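Mutual gliding motility protein C (MglC) (Myxococcus xanthus DK 1622, PDB 7CT3) acts in the polarity control system of gliding cells as a Roadblock/LC7-domain protein that interacts with its paralog MglB. Local coordinates at the interface of chains A and B. Coordinates in Å, arbitrary orientation; residue numbers count along the deposited sequence, not the author numbering. Chains: chain A/B, Mutual gliding motility protein C (MglC).

Contact 1: the interface of chains A and B. Residues chain A 71, 75, 80, 102, 106; chain B 71, 75, 80, 102, 106.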
loop_
_atom_site.group_PDB
_atom_site.type_symbol
_atom_site.label_atom_id
_atom_site.label_comp_id
_atom_site.label_asym_id
_atom_site.label_seq_id
_atom_site.Cartn_x
_atom_site.Cartn_y
_atom_site.Cartn_z
ATOM N N GLU A 71 -1.983 7.356 3.126
ATOM C CA GLU A 71 -2.604 6.192 2.437
ATOM C C GLU A 71 -1.765 4.935 2.695
ATOM O O GLU A 71 -0.525 5.012 2.620
ATOM C CB GLU A 71 -2.737 6.555 0.959
ATOM C CG GLU A 71 -3.338 5.494 0.063
ATOM C CD GLU A 71 -3.107 5.836 -1.405
ATOM O OE1 GLU A 71 -1.960 5.691 -1.864
ATOM O OE2 GLU A 71 -4.052 6.305 -2.070
ATOM N N ASN A 75 -1.683 -5.935 0.698
ATOM C CA ASN A 75 -2.138 -6.686 -0.497
ATOM C C ASN A 75 -1.739 -8.156 -0.374
ATOM O O ASN A 75 -0.666 -8.454 0.182
ATOM C CB ASN A 75 -1.579 -6.077 -1.785
ATOM C CG ASN A 75 -2.000 -4.638 -1.992
ATOM O OD1 ASN A 75 -3.001 -4.188 -1.436
ATOM N ND2 ASN A 75 -1.241 -3.909 -2.796
ATOM N N LEU A 80 -6.353 -6.576 -3.131
ATOM C CA LEU A 80 -5.652 -5.293 -2.896
ATOM C C LEU A 80 -6.518 -4.456 -1.957
ATOM O O LEU A 80 -7.759 -4.541 -2.057
ATOM C CB LEU A 80 -5.431 -4.574 -4.227
ATOM C CG LEU A 80 -4.930 -5.444 -5.377
ATOM C CD1 LEU A 80 -4.808 -4.623 -6.649
ATOM C CD2 LEU A 80 -3.601 -6.104 -5.037
ATOM N N PHE A 102 -6.741 -0.856 -9.537
ATOM C CA PHE A 102 -6.107 -0.375 -8.282
ATOM C C PHE A 102 -5.909 1.144 -8.355
ATOM O O PHE A 102 -6.177 1.830 -7.355
ATOM C CB PHE A 102 -4.806 -1.137 -8.018
ATOM C CG PHE A 102 -4.188 -0.887 -6.664
ATOM C CD1 PHE A 102 -4.932 -1.012 -5.502
ATOM C CD2 PHE A 102 -2.849 -0.553 -6.550
ATOM C CE1 PHE A 102 -4.352 -0.797 -4.259
ATOM C CE2 PHE A 102 -2.270 -0.345 -5.309
ATOM C CZ PHE A 102 -3.023 -0.465 -4.164
ATOM N N ARG A 106 -7.522 3.892 -5.705
ATOM C CA ARG A 106 -6.723 4.885 -4.937
ATOM C C ARG A 106 -7.314 6.282 -5.160
ATOM O O ARG A 106 -7.515 7.016 -4.168
ATOM C CB ARG A 106 -5.251 4.804 -5.351
ATOM C CG ARG A 106 -4.565 3.508 -4.944
ATOM C CD ARG A 106 -3.099 3.459 -5.336
ATOM N NE ARG A 106 -2.362 4.581 -4.769
ATOM C CZ ARG A 106 -1.782 5.561 -5.457
ATOM N NH1 ARG A 106 -1.799 5.570 -6.781
ATOM N NH2 ARG A 106 -1.165 6.533 -4.809
ATOM N N GLU B 71 2.463 -7.854 -0.266
ATOM C CA GLU B 71 2.896 -6.496 -0.693
ATOM C C GLU B 71 2.253 -5.441 0.216
ATOM O O GLU B 71 1.050 -5.558 0.517
ATOM C CB GLU B 71 2.534 -6.344 -2.170
ATOM C CG GLU B 71 2.878 -5.016 -2.808
ATOM C CD GLU B 71 2.175 -4.869 -4.153
ATOM O OE1 GLU B 71 0.952 -4.644 -4.150
ATOM O OE2 GLU B 71 2.835 -5.040 -5.198
ATOM N N ASN B 75 2.142 5.458 2.041
ATOM C CA ASN B 75 2.235 6.584 1.080
ATOM C C ASN B 75 1.978 7.908 1.800
ATOM O O ASN B 75 1.154 7.947 2.731
ATOM C CB ASN B 75 1.265 6.403 -0.089
ATOM C CG ASN B 75 1.519 5.138 -0.880
ATOM O OD1 ASN B 75 2.618 4.586 -0.850
ATOM N ND2 ASN B 75 0.506 4.673 -1.595
ATOM N N LEU B 80 5.387 7.579 -2.634
ATOM C CA LEU B 80 4.727 6.253 -2.625
ATOM C C LEU B 80 5.798 5.203 -2.339
ATOM O O LEU B 80 6.947 5.386 -2.793
ATOM C CB LEU B 80 4.057 6.002 -3.976
ATOM C CG LEU B 80 3.266 7.172 -4.554
ATOM C CD1 LEU B 80 2.703 6.810 -5.917
ATOM C CD2 LEU B 80 2.152 7.609 -3.614
ATOM N N PHE B 102 3.411 4.315 -10.338
ATOM C CA PHE B 102 3.181 3.414 -9.178
ATOM C C PHE B 102 2.887 1.995 -9.681
ATOM O O PHE B 102 3.420 1.035 -9.102
ATOM C CB PHE B 102 2.075 3.974 -8.281
ATOM C CG PHE B 102 1.905 3.259 -6.964
ATOM C CD1 PHE B 102 2.984 3.036 -6.124
ATOM C CD2 PHE B 102 0.655 2.833 -6.547
ATOM C CE1 PHE B 102 2.816 2.392 -4.905
ATOM C CE2 PHE B 102 0.488 2.196 -5.329
ATOM C CZ PHE B 102 1.569 1.975 -4.509
ATOM N N ARG B 106 5.102 -1.378 -8.738
ATOM C CA ARG B 106 4.534 -2.610 -8.128
ATOM C C ARG B 106 4.946 -3.823 -8.973
ATOM O O ARG B 106 5.410 -4.829 -8.395
ATOM C CB ARG B 106 3.013 -2.480 -8.003
ATOM C CG ARG B 106 2.565 -1.430 -6.998
ATOM C CD ARG B 106 1.055 -1.335 -6.867
ATOM N NE ARG B 106 0.474 -2.620 -6.497
ATOM C CZ ARG B 106 -0.346 -3.349 -7.248
ATOM N NH1 ARG B 106 -0.750 -2.922 -8.434
ATOM N NH2 ARG B 106 -0.779 -4.513 -6.796
#
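Strand 71-75 of chain A runs antiparallel to strand 71-75 of chain B across a two-fold axis, and helix 102-117 of each chain packs against one face of the joined strands, with strand 79-85 contributing a leucine at the side. The pairing joins the sheets of the two Roadblock/LC7 domains edge to edge. At either end of the paired segment, Asn75 and Glu71 bridge through the backbone: B:Asn75 N donates to A:Glu71 O at 2.8 Å, nearly along the C=O axis, whereas the return bond from A:Glu71 N is longer and comes from above the carbonyl plane of B:Asn75. The two side chains lie alongside each other and point the same way, towards the helices. A:Glu71 has CG anti to its backbone N (chi1 179°) and stays extended, so that its carboxylate OE1 reaches the side-chain amide ND2 of B:Asn75 at 2.7 Å. This bond lies in the amide plane and uses the anti lone pair of OE1, although carboxylate and amide planes are turned 68° apart. The same oxygen is gripped side-on by A:Arg106: NE, 3.1 Å from A:Glu71 OE1, comes from above the carboxylate plane, while NH2 takes the syn lone pair. Three donors thus hold one carboxylate oxygen, which probably favours the ionised form of the glutamate, and the two in-plane N-H contacts to OE1 should help fix the rotation of the guanidinium. A:Arg106, bent at chi3 (57°), offers one guanidinium face to the rim of B:Phe102, with B:Phe102 CD2 3.5 Å above the guanidinium plane of A:Arg106; ring and guanidinium are inclined, not stacked parallel. Its NH2 also touches the methyls of B:Leu80. At the two-fold axis the phenylalanines cross obliquely and meet at their rims, A:Phe102 CE2 lying 3.8 Å from B:Phe102 CE2.

Contact 2: the interface of chains A and B. Residues chain A 63, 66, 68-72; chain B 53, 56, 60, 73-76.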
loop_
_atom_site.group_PDB
_atom_site.type_symbol
_atom_site.label_atom_id
_atom_site.label_comp_id
_atom_site.label_asym_id
_atom_site.label_seq_id
_atom_site.Cartn_x
_atom_site.Cartn_y
_atom_site.Cartn_z
ATOM N N THR A 63 -0.486 3.324 11.153
ATOM C CA THR A 63 0.501 4.277 10.572
ATOM C C THR A 63 -0.213 5.535 10.051
ATOM O O THR A 63 0.437 6.599 10.021
ATOM C CB THR A 63 1.379 3.615 9.500
ATOM O OG1 THR A 63 0.584 3.267 8.367
ATOM C CG2 THR A 63 2.111 2.393 10.013
ATOM N N THR A 66 -0.013 8.978 11.950
ATOM C CA THR A 66 1.178 9.856 11.804
ATOM C C THR A 66 0.868 10.921 10.749
ATOM O O THR A 66 0.184 10.581 9.772
ATOM C CB THR A 66 2.442 9.076 11.427
ATOM O OG1 THR A 66 2.279 8.614 10.088
ATOM C CG2 THR A 66 2.723 7.916 12.353
ATOM N N THR A 68 2.563 12.349 8.363
ATOM C CA THR A 68 3.130 12.187 6.994
ATOM C C THR A 68 2.357 11.128 6.202
ATOM O O THR A 68 2.212 11.306 4.981
ATOM C CB THR A 68 4.621 11.838 7.040
ATOM O OG1 THR A 68 5.283 12.860 7.784
ATOM C CG2 THR A 68 5.236 11.726 5.662
ATOM N N VAL A 69 1.902 10.058 6.856
ATOM C CA VAL A 69 1.223 8.915 6.176
ATOM C C VAL A 69 -0.213 9.333 5.841
ATOM O O VAL A 69 -0.962 9.705 6.772
ATOM C CB VAL A 69 1.265 7.639 7.033
ATOM C CG1 VAL A 69 0.504 6.500 6.374
ATOM C CG2 VAL A 69 2.696 7.216 7.342
ATOM N N SER A 70 -0.582 9.282 4.558
ATOM C CA SER A 70 -1.935 9.648 4.066
ATOM C C SER A 70 -2.687 8.414 3.540
ATOM O O SER A 70 -3.925 8.451 3.528
ATOM C CB SER A 70 -1.838 10.730 3.027
ATOM O OG SER A 70 -1.043 10.299 1.938
ATOM N N GLU A 71 -1.983 7.356 3.126
ATOM C CA GLU A 71 -2.604 6.192 2.437
ATOM C C GLU A 71 -1.765 4.935 2.695
ATOM O O GLU A 71 -0.525 5.012 2.620
ATOM C CB GLU A 71 -2.737 6.555 0.959
ATOM C CG GLU A 71 -3.338 5.494 0.063
ATOM C CD GLU A 71 -3.107 5.836 -1.405
ATOM O OE1 GLU A 71 -1.960 5.691 -1.864
ATOM O OE2 GLU A 71 -4.052 6.305 -2.070
ATOM N N VAL A 72 -2.423 3.820 3.013
ATOM C CA VAL A 72 -1.758 2.515 3.287
ATOM C C VAL A 72 -2.476 1.422 2.493
ATOM O O VAL A 72 -3.715 1.472 2.401
ATOM C CB VAL A 72 -1.739 2.208 4.794
ATOM C CG1 VAL A 72 -1.071 0.875 5.087
ATOM C CG2 VAL A 72 -1.068 3.328 5.577
ATOM N N LEU B 53 8.718 8.860 6.688
ATOM C CA LEU B 53 7.951 7.592 6.529
ATOM C C LEU B 53 8.736 6.409 7.113
ATOM O O LEU B 53 8.103 5.379 7.363
ATOM C CB LEU B 53 7.657 7.327 5.045
ATOM C CG LEU B 53 6.614 8.223 4.377
ATOM C CD1 LEU B 53 6.518 7.912 2.890
ATOM C CD2 LEU B 53 5.247 8.077 5.028
ATOM N N GLN B 56 7.465 4.289 10.076
ATOM C CA GLN B 56 6.131 3.702 9.779
ATOM C C GLN B 56 6.267 2.608 8.713
ATOM O O GLN B 56 5.539 1.605 8.819
ATOM C CB GLN B 56 5.151 4.802 9.371
ATOM C CG GLN B 56 4.973 5.882 10.430
ATOM C CD GLN B 56 4.853 5.312 11.824
ATOM O OE1 GLN B 56 4.020 4.446 12.099
ATOM N NE2 GLN B 56 5.690 5.801 12.726
ATOM N N ALA B 60 4.724 -1.143 9.311
ATOM C CA ALA B 60 3.769 -1.758 8.355
ATOM C C ALA B 60 4.406 -2.993 7.702
ATOM O O ALA B 60 3.677 -3.976 7.448
ATOM C CB ALA B 60 3.327 -0.744 7.328
ATOM N N SER B 73 2.207 -0.998 1.030
ATOM C CA SER B 73 2.524 0.403 0.647
ATOM C C SER B 73 2.169 1.336 1.803
ATOM O O SER B 73 1.066 1.202 2.369
ATOM C CB SER B 73 1.799 0.808 -0.608
ATOM O OG SER B 73 2.263 0.056 -1.713
ATOM N N VAL B 74 3.082 2.242 2.142
ATOM C CA VAL B 74 2.820 3.364 3.084
ATOM C C VAL B 74 3.159 4.645 2.328
ATOM O O VAL B 74 4.347 4.830 1.977
ATOM C CB VAL B 74 3.620 3.205 4.388
ATOM C CG1 VAL B 74 3.421 4.386 5.320
ATOM C CG2 VAL B 74 3.270 1.905 5.101
ATOM N N ASN B 75 2.142 5.458 2.041
ATOM C CA ASN B 75 2.235 6.584 1.080
ATOM C C ASN B 75 1.978 7.908 1.800
ATOM O O ASN B 75 1.154 7.947 2.731
ATOM C CB ASN B 75 1.265 6.403 -0.089
ATOM C CG ASN B 75 1.519 5.138 -0.880
ATOM O OD1 ASN B 75 2.618 4.586 -0.850
ATOM N ND2 ASN B 75 0.506 4.673 -1.595
ATOM N N SER B 76 2.675 8.950 1.361
ATOM C CA SER B 76 2.446 10.360 1.756
ATOM C C SER B 76 1.896 11.109 0.539
ATOM O O SER B 76 1.682 10.462 -0.511
ATOM C CB SER B 76 3.717 10.972 2.267
ATOM O OG SER B 76 4.690 11.033 1.235
#
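The backbone of chain A approaches strand 71-75 of chain B as a loop, residues 68-70, that passes into an antiparallel strand, with bridges pairing A:Glu71 with B:Asn75 and A:Val72 with B:Val74. The main-chain carbonyl of B:Asn75 closes this end of the pairing, because it accepts from two successive amides: A:Ser70 N lies 2.9 Å from B:Asn75 O, in the carbonyl plane and with a fairly straight bond (164° at H), beside the more oblique bond from A:Glu71 N. A:Ser70 OG, in the crowded position between its backbone N and carbonyl carbon, adds a weak bond to the same oxygen. On the side of the strand facing helix 44-61 of chain B, A:Val69 is the apolar plug. Its CG1 is anti to the backbone N (chi1 177°), which leaves CG2 to point between helix and strand, 3.6 Å from B:Leu53 CD2 and equally near B:Val74 CG1; both neighbours cross it obliquely. A:Thr68 turns its methyl CG2, anti to the backbone N, against the same B:Leu53 CD2 at 3.7 Å, roughly at right angles to the approach of A:Val69, so that this leucine methyl touches two residues of the loop. Further along the helix, B:Gln56 bends at chi2 (-43°) and lays its chain against two threonines. It slides past A:Thr63 in the opposite direction, the amide OE1 near the methyl, and meets A:Thr66 tip to tip. The threonine hydroxyl turns back into its own chain, with A:Thr66 OG1 donating to A:Thr63 O at 2.7 Å, which probably helps to hold the methyl toward the glutamine: A:Thr66 CG2 sits 3.4 Å from B:Gln56 CD.

The centres of the C-alpha atoms of contact 1 and contact 2 lie about 11 Å apart, and both include A:Glu71 and B:Asn75, the pair at one end of the joined strands 71-75. From there contact 1 extends to helix 102-117 and the two-fold axis, while contact 2 extends outward to the loop before the strand and to helix 44-61 of the partner. By symmetry contact 2 recurs with the chains exchanged, so the central strand pairing is flanked twice. Polar bonding along the strands and apolar packing against helices therefore work together, consistent with a Roadblock-type homodimer of MglC.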